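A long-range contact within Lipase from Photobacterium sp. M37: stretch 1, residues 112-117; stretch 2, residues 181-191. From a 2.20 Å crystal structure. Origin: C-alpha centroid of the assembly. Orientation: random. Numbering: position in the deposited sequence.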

# COMPACT_ATOMS: atom_id res chain seq x y z
N LYS A 112 -3.09 2.86 -20.50
CA LYS A 112 -1.76 3.42 -20.64
C LYS A 112 -1.61 4.49 -19.58
O LYS A 112 -2.57 5.20 -19.27
CB LYS A 112 -1.55 4.00 -22.05
CG LYS A 112 -2.36 5.23 -22.36
CD LYS A 112 -1.53 6.29 -23.07
CE LYS A 112 -1.03 5.83 -24.43
NZ LYS A 112 -0.01 6.78 -24.99
N TRP A 113 -0.42 4.55 -18.99
CA TRP A 113 -0.11 5.54 -17.98
C TRP A 113 -0.40 6.90 -18.62
O TRP A 113 0.17 7.25 -19.66
CB TRP A 113 1.37 5.43 -17.59
CG TRP A 113 1.80 6.41 -16.55
CD1 TRP A 113 2.76 7.37 -16.69
CD2 TRP A 113 1.36 6.46 -15.19
NE1 TRP A 113 2.94 8.02 -15.49
CE2 TRP A 113 2.10 7.49 -14.55
CE3 TRP A 113 0.41 5.75 -14.44
CZ2 TRP A 113 1.92 7.82 -13.20
CZ3 TRP A 113 0.23 6.08 -13.09
CH2 TRP A 113 0.98 7.11 -12.49
N PRO A 114 -1.30 7.67 -18.02
CA PRO A 114 -1.63 8.97 -18.59
C PRO A 114 -0.75 10.17 -18.30
O PRO A 114 -0.93 11.21 -18.92
CB PRO A 114 -3.08 9.19 -18.15
CG PRO A 114 -3.16 8.48 -16.84
CD PRO A 114 -2.28 7.26 -17.00
N TYR A 115 0.22 10.05 -17.40
CA TYR A 115 1.02 11.21 -17.05
C TYR A 115 2.43 11.33 -17.59
O TYR A 115 3.15 12.24 -17.21
CB TYR A 115 1.04 11.36 -15.52
CG TYR A 115 -0.34 11.23 -14.93
CD1 TYR A 115 -0.75 10.06 -14.28
CD2 TYR A 115 -1.26 12.27 -15.06
CE1 TYR A 115 -2.04 9.93 -13.79
CE2 TYR A 115 -2.55 12.14 -14.58
CZ TYR A 115 -2.93 10.98 -13.94
OH TYR A 115 -4.22 10.87 -13.49
N ALA A 116 2.85 10.41 -18.44
CA ALA A 116 4.17 10.46 -19.04
C ALA A 116 4.30 9.41 -20.14
O ALA A 116 3.64 8.37 -20.11
CB ALA A 116 5.26 10.24 -17.99
N SER A 117 5.15 9.71 -21.12
CA SER A 117 5.38 8.81 -22.24
C SER A 117 6.88 8.59 -22.42
O SER A 117 7.70 9.43 -22.06
CB SER A 117 4.81 9.41 -23.51
OG SER A 117 5.42 10.66 -23.76
N SER A 181 2.92 3.88 -4.17
CA SER A 181 4.03 4.05 -5.10
C SER A 181 3.50 4.64 -6.41
O SER A 181 4.13 5.51 -7.02
CB SER A 181 4.73 2.71 -5.32
OG SER A 181 3.83 1.73 -5.80
N THR A 182 2.33 4.17 -6.82
CA THR A 182 1.74 4.68 -8.05
C THR A 182 1.35 6.15 -7.86
O THR A 182 1.61 6.97 -8.73
CB THR A 182 0.51 3.80 -8.47
OG1 THR A 182 0.94 2.44 -8.66
CG2 THR A 182 -0.12 4.31 -9.79
N LEU A 183 0.76 6.50 -6.71
CA LEU A 183 0.36 7.88 -6.47
C LEU A 183 1.58 8.79 -6.48
O LEU A 183 1.53 9.89 -7.06
CB LEU A 183 -0.40 8.04 -5.14
CG LEU A 183 -0.94 9.46 -4.91
CD1 LEU A 183 -2.34 9.44 -4.32
CD2 LEU A 183 -0.02 10.21 -3.98
N ALA A 184 2.67 8.34 -5.84
CA ALA A 184 3.91 9.11 -5.78
C ALA A 184 4.42 9.43 -7.18
O ALA A 184 4.88 10.54 -7.43
CB ALA A 184 4.97 8.33 -5.00
N LEU A 185 4.35 8.47 -8.10
CA LEU A 185 4.80 8.70 -9.46
C LEU A 185 3.91 9.74 -10.14
O LEU A 185 4.40 10.55 -10.92
CB LEU A 185 4.79 7.41 -10.30
CG LEU A 185 5.33 7.55 -11.75
CD1 LEU A 185 6.78 8.04 -11.73
CD2 LEU A 185 5.27 6.22 -12.48
N TRP A 186 2.61 9.72 -9.85
CA TRP A 186 1.71 10.68 -10.46
C TRP A 186 2.08 12.09 -10.01
O TRP A 186 2.10 13.01 -10.83
CB TRP A 186 0.27 10.38 -10.10
CG TRP A 186 -0.65 11.55 -10.24
CD1 TRP A 186 -0.96 12.22 -11.39
CD2 TRP A 186 -1.41 12.17 -9.20
NE1 TRP A 186 -1.86 13.22 -11.13
CE2 TRP A 186 -2.16 13.21 -9.79
CE3 TRP A 186 -1.54 11.94 -7.82
CZ2 TRP A 186 -3.02 14.03 -9.06
CZ3 TRP A 186 -2.40 12.75 -7.09
CH2 TRP A 186 -3.13 13.78 -7.71
N LEU A 187 2.38 12.25 -8.72
CA LEU A 187 2.77 13.55 -8.17
C LEU A 187 4.07 14.01 -8.83
O LEU A 187 4.22 15.17 -9.18
CB LEU A 187 2.94 13.46 -6.65
CG LEU A 187 1.65 13.23 -5.87
CD1 LEU A 187 1.90 13.11 -4.35
CD2 LEU A 187 0.75 14.40 -6.14
N LYS A 188 5.00 13.07 -8.99
CA LYS A 188 6.28 13.31 -9.65
C LYS A 188 6.04 13.81 -11.08
O LYS A 188 6.57 14.85 -11.50
CB LYS A 188 7.07 12.01 -9.73
CG LYS A 188 8.16 11.84 -8.69
CD LYS A 188 9.41 12.59 -9.09
CE LYS A 188 10.60 12.13 -8.27
NZ LYS A 188 11.85 12.81 -8.71
N ASP A 189 5.23 13.06 -11.83
CA ASP A 189 4.95 13.39 -13.22
C ASP A 189 4.26 14.72 -13.49
O ASP A 189 4.38 15.24 -14.59
CB ASP A 189 4.15 12.28 -13.89
CG ASP A 189 5.00 11.08 -14.27
OD1 ASP A 189 6.20 11.25 -14.59
OD2 ASP A 189 4.44 9.95 -14.26
N ILE A 190 3.54 15.26 -12.51
CA ILE A 190 2.86 16.54 -12.74
C ILE A 190 3.57 17.72 -12.08
O ILE A 190 3.05 18.84 -12.05
CB ILE A 190 1.41 16.49 -12.24
CG1 ILE A 190 1.39 16.39 -10.72
CG2 ILE A 190 0.69 15.30 -12.86
CD1 ILE A 190 -0.02 16.42 -10.13
N GLN A 191 4.76 17.47 -11.53
CA GLN A 191 5.54 18.52 -10.90
C GLN A 191 5.98 19.51 -11.97
O GLN A 191 6.39 19.12 -13.06
CB GLN A 191 6.77 17.95 -10.20
CG GLN A 191 6.47 17.41 -8.82
CD GLN A 191 7.71 17.00 -8.05
OE1 GLN A 191 8.33 15.98 -8.35
NE2 GLN A 191 8.07 17.79 -7.05

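The last turns of a helix, residues 181-189, pack against a short irregular segment, residues 112-117; the closest pair in sequence that touches across the two stretches is 69 residues apart. The backbones come nearest at the end of the helix, where the CA atoms of Tyr 115 and Asp 189 are 5.9 Å apart, and the two stretches together bury 338 Å². The segment around Trp 113 and Tyr 115 is neither helix nor strand, and no backbone-to-backbone hydrogen bond joins the two stretches; the one hydrogen bond between them is made by side chains. The side chains of Trp 113, Tyr 115 and Ala 116 all leave their CA atoms toward the helix.

Ser 181 opens the stretch out of reach of the partner, but its carbonyl O accepts from Leu 185 N (3.2 Å), one of the i to i+4 bonds that hold the helical surface in shape. The first contact is made by Thr 182, whose CB points sideways: its methyl CG2 lies 3.8 Å from Trp 113 CZ3, on the six-membered part of the indole, while its hydroxyl is hydrogen-bonded elsewhere in the structure. Leu 183 points away and Ala 184 is out of reach. One turn on from Ser 181, Leu 185 points toward the partner and brings CG to 3.7 Å from Trp 113 CZ2, a purely apolar contact between buried side chains.

Trp 186 touches both aromatic residues of the other stretch. Its CB lies 4.1 Å from Trp 113 CH2, and its backbone N sits near the plane of that indole, at the ring's edge, 3.9 Å from Trp 113 CZ2; this N already donates to Thr 182 O (3.1 Å) within the helix. The Trp 186 indole, with chi1 at 159° (t), turns an edge to the face of Tyr 115. The Tyr 115 ring and the five-membered ring of Trp 186 have centroids 4.3 Å apart and planes at 52°, and the closest atoms, Trp 186 CD1 and Tyr 115 CZ, are 3.5 Å apart. Such an arrangement sets ring C-H groups against pi density. Leu 187 and Lys 188 make no contact.

Asp 189 supplies the polar anchor. Trp 113 NE1 donates a hydrogen bond to Asp 189 OD2, at 2.7 Å and with an angle of 152° at the hydrogen; the carboxylate oxygen lies near the indole plane, where the N-H points, so a negatively charged acceptor satisfies a buried tryptophan's sole polar side-chain group. The other oxygen, OD1, is hydrogen-bonded elsewhere in the structure and also lies 3.7 Å from Ala 116 CB. Nearer the backbone, Asp 189 CB packs 3.6 Å from Tyr 115 CB and 3.5 Å from Tyr 115 O.

Ile 190 is the first residue to leave helical phi/psi, and its N makes only weak bonds, to Trp 186 O (3.2 Å) and Leu 187 O (3.4 Å). Its CG2 reaches 4.2 Å from Tyr 115 CD2, adding a light apolar contact before Gln 191 passes out of range.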